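Local coordinates for Non-ribosomal peptide synthetase (Streptomyces halstedii, PDB 3WV4), which is a non-ribosomal peptide synthetase protein of the AMP-binding enzyme family, a member of the ANL clan, at residues G69-T72 and Y73-L77; P127-P131 and F132-S136; A292-L295 and T296-R300. One frame throughout, in Å; residues are numbered along the deposited sequence.

Overall arrangement
The three interactions illustrate how single turns of helix are fixed locally, two at helix starts and one within a helix. They follow one another along the chain without overlap and lie at the corners of a nearly equilateral triangle, with centres 32 to 33 Å apart and nearest atoms never closer than about 17 Å. Interaction 1 joins strand 70-72, an outer strand of a mixed sheet, to helix 73-89. Interaction 2 carries the chain from a parallel sheet into helix 131-141, and interaction 3 lies in helix 289-300, beside a third sheet. All lie within one AMP-binding family region, as separate local features of different helices.

Interaction 1: residues G69-T72 and Y73-L77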
loop_
_atom_site.group_PDB
_atom_site.type_symbol
_atom_site.label_atom_id
_atom_site.label_comp_id
_atom_site.label_asym_id
_atom_site.label_seq_id
_atom_site.Cartn_x
_atom_site.Cartn_y
_atom_site.Cartn_z
ATOM N N GLY A 69 -9.229 15.945 -10.885
ATOM C CA GLY A 69 -8.688 15.880 -12.250
ATOM C C GLY A 69 -7.928 14.593 -12.490
ATOM O O GLY A 69 -7.989 13.651 -11.677
ATOM N N THR A 70 -7.161 14.556 -13.574
ATOM C CA THR A 70 -6.406 13.358 -13.964
ATOM C C THR A 70 -4.972 13.768 -14.332
ATOM O O THR A 70 -4.755 14.831 -14.959
ATOM C CB THR A 70 -7.100 12.673 -15.178
ATOM O OG1 THR A 70 -8.434 12.317 -14.810
ATOM C CG2 THR A 70 -6.386 11.408 -15.619
ATOM N N TRP A 71 -4.002 12.953 -13.931
ATOM C CA TRP A 71 -2.615 13.113 -14.379
ATOM C C TRP A 71 -2.162 11.930 -15.222
ATOM O O TRP A 71 -2.467 10.777 -14.898
ATOM C CB TRP A 71 -1.640 13.148 -13.203
ATOM C CG TRP A 71 -1.557 14.403 -12.449
ATOM C CD1 TRP A 71 -2.007 15.651 -12.842
ATOM C CD2 TRP A 71 -0.904 14.598 -11.185
ATOM N NE1 TRP A 71 -1.709 16.551 -11.891
ATOM C CE2 TRP A 71 -1.039 15.947 -10.862
ATOM C CE3 TRP A 71 -0.289 13.744 -10.271
ATOM C CZ2 TRP A 71 -0.549 16.472 -9.686
ATOM C CZ3 TRP A 71 0.200 14.253 -9.122
ATOM C CH2 TRP A 71 0.063 15.605 -8.824
ATOM N N THR A 72 -1.424 12.221 -16.279
ATOM C CA THR A 72 -0.729 11.202 -17.021
ATOM C C THR A 72 0.515 10.814 -16.267
ATOM O O THR A 72 0.879 11.451 -15.317
ATOM C CB THR A 72 -0.268 11.721 -18.393
ATOM O OG1 THR A 72 0.696 12.750 -18.192
ATOM C CG2 THR A 72 -1.439 12.262 -19.187
ATOM N N TYR A 73 1.205 9.777 -16.721
ATOM C CA TYR A 73 2.473 9.380 -16.078
ATOM C C TYR A 73 3.501 10.473 -16.169
ATOM O O TYR A 73 4.229 10.709 -15.192
ATOM C CB TYR A 73 3.019 8.051 -16.618
ATOM C CG TYR A 73 2.391 6.923 -15.904
ATOM C CD1 TYR A 73 1.307 6.278 -16.419
ATOM C CD2 TYR A 73 2.809 6.582 -14.611
ATOM C CE1 TYR A 73 0.684 5.282 -15.694
ATOM C CE2 TYR A 73 2.205 5.588 -13.891
ATOM C CZ TYR A 73 1.147 4.939 -14.435
ATOM O OH TYR A 73 0.516 3.940 -13.704
ATOM N N GLN A 74 3.521 11.195 -17.288
ATOM C CA GLN A 74 4.397 12.360 -17.389
ATOM C C GLN A 74 4.096 13.402 -16.339
ATOM O O GLN A 74 4.999 13.872 -15.675
ATOM C CB GLN A 74 4.322 13.020 -18.783
ATOM C CG GLN A 74 5.328 14.137 -18.946
ATOM C CD GLN A 74 6.747 13.626 -19.022
ATOM O OE1 GLN A 74 7.543 13.776 -18.079
ATOM N NE2 GLN A 74 7.091 13.033 -20.161
ATOM N N GLU A 75 2.819 13.740 -16.186
ATOM C CA GLU A 75 2.403 14.743 -15.200
ATOM C C GLU A 75 2.771 14.308 -13.824
ATOM O O GLU A 75 3.269 15.093 -13.056
ATOM C CB GLU A 75 0.904 15.043 -15.292
ATOM C CG GLU A 75 0.531 15.874 -16.539
ATOM C CD GLU A 75 -0.975 15.947 -16.754
ATOM O OE1 GLU A 75 -1.617 14.900 -16.936
ATOM O OE2 GLU A 75 -1.513 17.066 -16.647
ATOM N N LEU A 76 2.548 13.036 -13.516
ATOM C CA LEU A 76 2.873 12.547 -12.167
ATOM C C LEU A 76 4.349 12.692 -11.892
ATOM O O LEU A 76 4.766 13.059 -10.801
ATOM C CB LEU A 76 2.431 11.083 -12.005
ATOM C CG LEU A 76 2.887 10.430 -10.718
ATOM C CD1 LEU A 76 2.399 11.206 -9.516
ATOM C CD2 LEU A 76 2.363 8.987 -10.686
ATOM N N LEU A 77 5.158 12.363 -12.883
ATOM C CA LEU A 77 6.611 12.446 -12.716
ATOM C C LEU A 77 7.035 13.895 -12.558
ATOM O O LEU A 77 7.809 14.196 -11.690
ATOM C CB LEU A 77 7.340 11.795 -13.917
ATOM C CG LEU A 77 8.832 11.947 -13.970
ATOM C CD1 LEU A 77 9.510 11.127 -12.889
ATOM C CD2 LEU A 77 9.341 11.518 -15.350
HETATM O O HOH W 1 -3.831 15.100 -17.857
HETATM O O HOH W 2 -3.867 17.300 -15.544
#
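E75 OE1 receives the backbone N-H of T72 at 2.8 Å, a nearly straight bond (166°) that meets the carboxylate oxygen on its anti side, somewhat out of the carboxylate plane. In return the backbone N of E75 gives its hydrogen to T72 OG1 at 3.1 Å. This reciprocal pair is the capping box, with T72 as N-cap of helix 73-89. T72 can supply its hydroxyl because OG1 stands between the backbone N and the carbonyl carbon (chi1 65°), facing the first turn; the same oxygen also has a weak bond to P59 O. The T72 carbonyl then opens the regular helix, taking the N-H of L76 at 2.9 Å.

The cap sits at a sharp corner of the fold. Strand 70-72 runs antiparallel to strand 62-65 at the border of a mixed sheet, and the axis of segment 73-77 makes 93° with that of the strand. Just inside the corner, W71 and L76 make the apolar counterpart of the box, a hydrophobic staple: L76 CD1 rests 3.8 Å from W71 CE3, the two side chains crossing at about a right angle. H79 stacks on the indole and R106 makes a cation-pi contact with it. E75 passes the indole obliquely through its aliphatic part, CB lying 3.8 Å from W71 CG. On the polar side a water lies 2.6 Å from E75 OE2 and 2.7 Å from T70 O, bridging them in the plane of the indole at its edge.

Interaction 2: residues P127-P131 and F132-S136; sequences PGMKP and FHLRS
M129 folds back over L134 and H133 where the loop after strand 121-124 becomes helix 131-141. With K130 at the N-cap, M129 and L134 flank the first turn as a hydrophobic staple, and this inner side holds the close packing. M129 CB lies 3.8 Å from L134 CG, and the leucine's CD1 branch reaches M129 O at 3.4 Å; V160 of helix 151-160 backs the buried leucine. The end of the methionine stays beside L134 CD2 and also reaches H133. Its chain runs extended to SD and then bends (chi3 55°), which carries the terminal methyl across to the imidazole.

The backbone supplies its own bonds. K130 O accepts the N-H of L134 at 3.0 Å in a nearly linear bond and has a second, weak bond from H133 N, so the N-cap carbonyl starts the helix although the lysine side chain adds no cap. One residue on, P131 O takes the N-H of R135 at 3.0 Å.

The solvent side is looser. K130 sends its ammonium end away from the turn, and R135 CB and CG only pass P131 O loosely, CB at 3.9 Å. F132 points outward, CG lying between the backbone N and the carbonyl carbon (chi1 88°), with H133 CB 4.3 Å above one face and offset toward the ring's rim. Over the H133 imidazole, by contrast, M129 CE makes a centred CH-pi contact, 3.6 Å from the centroid and 6° off the ring normal.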
loop_
_atom_site.group_PDB
_atom_site.type_symbol
_atom_site.label_atom_id
_atom_site.label_comp_id
_atom_site.label_asym_id
_atom_site.label_seq_id
_atom_site.Cartn_x
_atom_site.Cartn_y
_atom_site.Cartn_z
ATOM N N PRO A 127 -6.588 10.777 8.224
ATOM C CA PRO A 127 -7.231 11.942 8.784
ATOM C C PRO A 127 -8.069 11.429 9.947
ATOM O O PRO A 127 -8.279 10.221 10.044
ATOM C CB PRO A 127 -8.071 12.462 7.623
ATOM C CG PRO A 127 -7.284 12.070 6.385
ATOM C CD PRO A 127 -6.662 10.743 6.744
ATOM N N GLY A 128 -8.493 12.285 10.863
ATOM C CA GLY A 128 -9.317 11.803 11.994
ATOM C C GLY A 128 -8.631 11.233 13.235
ATOM O O GLY A 128 -9.309 10.818 14.160
ATOM N N MET A 129 -7.304 11.209 13.289
ATOM C CA MET A 129 -6.619 10.843 14.530
ATOM C C MET A 129 -6.784 11.926 15.564
ATOM O O MET A 129 -6.879 13.080 15.219
ATOM C CB MET A 129 -5.125 10.620 14.309
ATOM C CG MET A 129 -4.805 9.442 13.404
ATOM S SD MET A 129 -3.067 9.346 12.988
ATOM C CE MET A 129 -2.257 9.311 14.598
ATOM N N LYS A 130 -6.757 11.528 16.841
ATOM C CA LYS A 130 -6.972 12.418 17.973
ATOM C C LYS A 130 -5.706 13.078 18.425
ATOM O O LYS A 130 -4.628 12.527 18.313
ATOM C CB LYS A 130 -7.520 11.632 19.163
ATOM C CG LYS A 130 -8.867 10.965 18.882
ATOM C CD LYS A 130 -9.640 10.635 20.161
ATOM C CE LYS A 130 -10.134 11.864 20.904
ATOM N NZ LYS A 130 -10.991 12.700 20.034
ATOM N N PRO A 131 -5.835 14.261 18.997
ATOM C CA PRO A 131 -4.623 15.005 19.285
ATOM C C PRO A 131 -3.514 14.212 19.957
ATOM O O PRO A 131 -2.394 14.215 19.463
ATOM C CB PRO A 131 -5.120 16.132 20.197
ATOM C CG PRO A 131 -6.525 16.389 19.711
ATOM C CD PRO A 131 -7.052 15.077 19.181
ATOM N N PHE A 132 -3.786 13.539 21.076
ATOM C CA PHE A 132 -2.660 12.913 21.791
ATOM C C PHE A 132 -2.070 11.731 20.973
ATOM O O PHE A 132 -0.913 11.334 21.153
ATOM C CB PHE A 132 -3.053 12.402 23.157
ATOM C CG PHE A 132 -3.579 11.007 23.135
ATOM C CD1 PHE A 132 -2.797 9.973 23.612
ATOM C CD2 PHE A 132 -4.839 10.736 22.622
ATOM C CE1 PHE A 132 -3.273 8.690 23.607
ATOM C CE2 PHE A 132 -5.336 9.461 22.636
ATOM C CZ PHE A 132 -4.550 8.433 23.110
ATOM N N HIS A 133 -2.899 11.152 20.123
ATOM C CA HIS A 133 -2.471 10.050 19.286
ATOM C C HIS A 133 -1.467 10.582 18.250
ATOM O O HIS A 133 -0.364 10.005 18.055
ATOM C CB HIS A 133 -3.702 9.413 18.646
ATOM C CG HIS A 133 -3.408 8.136 17.956
ATOM N ND1 HIS A 133 -4.316 7.515 17.143
ATOM C CD2 HIS A 133 -2.292 7.376 17.936
ATOM C CE1 HIS A 133 -3.776 6.414 16.646
ATOM N NE2 HIS A 133 -2.543 6.312 17.105
ATOM N N LEU A 134 -1.836 11.713 17.636
ATOM C CA LEU A 134 -0.936 12.464 16.744
ATOM C C LEU A 134 0.376 12.821 17.408
ATOM O O LEU A 134 1.437 12.522 16.874
ATOM C CB LEU A 134 -1.629 13.727 16.232
ATOM C CG LEU A 134 -2.639 13.325 15.149
ATOM C CD1 LEU A 134 -3.703 14.394 14.933
ATOM C CD2 LEU A 134 -1.908 13.040 13.843
ATOM N N ARG A 135 0.322 13.401 18.607
ATOM C CA ARG A 135 1.565 13.783 19.266
ATOM C C ARG A 135 2.497 12.599 19.452
ATOM O O ARG A 135 3.692 12.742 19.261
ATOM C CB ARG A 135 1.365 14.540 20.618
ATOM C CG ARG A 135 0.833 13.741 21.777
ATOM C CD ARG A 135 1.018 14.520 23.099
ATOM N NE ARG A 135 1.049 15.968 22.859
ATOM C CZ ARG A 135 -0.010 16.776 22.915
ATOM N NH1 ARG A 135 -1.224 16.311 23.221
ATOM N NH2 ARG A 135 0.164 18.072 22.696
ATOM N N SER A 136 1.965 11.459 19.888
ATOM C CA SER A 136 2.770 10.253 20.151
ATOM C C SER A 136 3.420 9.723 18.861
ATOM O O SER A 136 4.613 9.440 18.815
ATOM C CB SER A 136 1.869 9.166 20.769
ATOM O OG SER A 136 2.542 7.930 20.840
#

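Interaction 3: residues A292-L295 and T296-R300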
loop_
_atom_site.group_PDB
_atom_site.type_symbol
_atom_site.label_atom_id
_atom_site.label_comp_id
_atom_site.label_asym_id
_atom_site.label_seq_id
_atom_site.Cartn_x
_atom_site.Cartn_y
_atom_site.Cartn_z
ATOM N N ALA A 292 -17.521 -4.782 0.242
ATOM C CA ALA A 292 -18.148 -5.785 -0.644
ATOM C C ALA A 292 -19.697 -5.933 -0.426
ATOM O O ALA A 292 -20.462 -5.969 -1.404
ATOM C CB ALA A 292 -17.460 -7.103 -0.463
ATOM N N SER A 293 -20.140 -6.034 0.838
ATOM C CA SER A 293 -21.575 -6.135 1.179
ATOM C C SER A 293 -22.333 -4.912 0.698
ATOM O O SER A 293 -23.386 -5.036 0.099
ATOM C CB SER A 293 -21.807 -6.206 2.683
ATOM O OG SER A 293 -20.809 -6.954 3.294
ATOM N N MET A 294 -21.781 -3.745 0.933
ATOM C CA MET A 294 -22.383 -2.508 0.431
ATOM C C MET A 294 -22.546 -2.582 -1.098
ATOM O O MET A 294 -23.598 -2.204 -1.631
ATOM C CB MET A 294 -21.521 -1.312 0.801
ATOM C CG MET A 294 -22.196 0.060 0.743
ATOM S SD MET A 294 -21.037 1.478 0.665
ATOM C CE MET A 294 -19.763 1.047 1.875
ATOM N N LEU A 295 -21.504 -3.054 -1.796
ATOM C CA LEU A 295 -21.570 -3.194 -3.244
ATOM C C LEU A 295 -22.654 -4.191 -3.734
ATOM O O LEU A 295 -23.326 -3.951 -4.721
ATOM C CB LEU A 295 -20.199 -3.596 -3.831
ATOM C CG LEU A 295 -20.073 -3.620 -5.391
ATOM C CD1 LEU A 295 -20.772 -2.453 -6.074
ATOM C CD2 LEU A 295 -18.648 -3.704 -5.940
ATOM N N THR A 296 -22.812 -5.308 -3.054
ATOM C CA THR A 296 -23.822 -6.295 -3.450
ATOM C C THR A 296 -25.261 -5.782 -3.159
ATOM O O THR A 296 -26.172 -5.976 -3.965
ATOM C CB THR A 296 -23.585 -7.598 -2.710
ATOM O OG1 THR A 296 -23.538 -7.326 -1.309
ATOM C CG2 THR A 296 -22.236 -8.237 -3.156
ATOM N N THR A 297 -25.426 -5.112 -2.020
ATOM C CA THR A 297 -26.641 -4.380 -1.647
ATOM C C THR A 297 -27.010 -3.291 -2.705
ATOM O O THR A 297 -28.158 -3.253 -3.184
ATOM C CB THR A 297 -26.428 -3.792 -0.235
ATOM O OG1 THR A 297 -26.251 -4.879 0.683
ATOM C CG2 THR A 297 -27.579 -2.919 0.231
ATOM N N LEU A 298 -26.018 -2.485 -3.116
ATOM C CA LEU A 298 -26.240 -1.418 -4.114
ATOM C C LEU A 298 -26.564 -1.922 -5.530
ATOM O O LEU A 298 -27.254 -1.244 -6.309
ATOM C CB LEU A 298 -25.049 -0.457 -4.220
ATOM C CG LEU A 298 -24.768 0.647 -3.213
ATOM C CD1 LEU A 298 -25.259 0.341 -1.822
ATOM C CD2 LEU A 298 -23.276 0.971 -3.184
ATOM N N ILE A 299 -26.053 -3.093 -5.870
ATOM C CA ILE A 299 -26.154 -3.575 -7.257
ATOM C C ILE A 299 -27.576 -4.000 -7.620
ATOM O O ILE A 299 -27.979 -3.833 -8.766
ATOM C CB ILE A 299 -25.126 -4.689 -7.552
ATOM C CG1 ILE A 299 -24.851 -4.774 -9.057
ATOM C CG2 ILE A 299 -25.562 -6.021 -6.979
ATOM C CD1 ILE A 299 -24.118 -3.589 -9.631
ATOM N N ARG A 300 -28.321 -4.491 -6.625
ATOM C CA ARG A 300 -29.748 -4.773 -6.740
ATOM C C ARG A 300 -30.523 -3.539 -7.193
ATOM O O ARG A 300 -31.488 -3.640 -7.931
ATOM C CB ARG A 300 -30.302 -5.249 -5.385
ATOM C CG ARG A 300 -30.044 -6.725 -5.079
ATOM C CD ARG A 300 -30.345 -7.128 -3.629
ATOM N NE ARG A 300 -31.330 -6.256 -2.977
ATOM C CZ ARG A 300 -32.659 -6.304 -3.160
ATOM N NH1 ARG A 300 -33.227 -7.196 -3.977
ATOM N NH2 ARG A 300 -33.441 -5.447 -2.513
#
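Helix 289-300, the connection between parallel strands 284-287 and 311-314, presents the carbonyl of S293 to two consecutive threonines, T296 and T297. Three donors converge on S293 O. The ordinary helical bond comes from T297 N at 2.9 Å and is almost straight (171°). T296 OG1 donates from 2.7 Å, meeting the carbonyl well to the side of the C=O direction and tilted from its plane, and T297 OG1 adds a bond of 2.9 Å from above that plane. The two hydroxyls get there by different torsions: in T296 OG1 is set between backbone N and carbonyl carbon (chi1 54°), whereas in T297 it swings opposite the carbonyl carbon (chi1 -63°), beside N. Both are the familiar ways in which a threonine inside a helix returns its hydroxyl to the preceding turn, reaching back three and four residues respectively. Both hydroxyls thus donate within the helix, and S293 follows the same habit, bonding its OG to P289 O.

The unit is a beta-alpha-beta crossover, and its helix lies between neighbours. T296 packs on A326 and L327 of helix 321-330, while L295 faces M285 of strand 284-287 and V274 of helix 273-280. The T296 methyl, CG2, also bears on the preceding turn, lying 3.4 Å from A292 O, the acceptor for T296 N. On the M294 side L298 runs alongside the methionine, pointing the same way, with M294 CG 4.0 Å from L298 CD1. The backbone joins the same two residues, M294 O accepting the N-H of L298 at 2.9 Å.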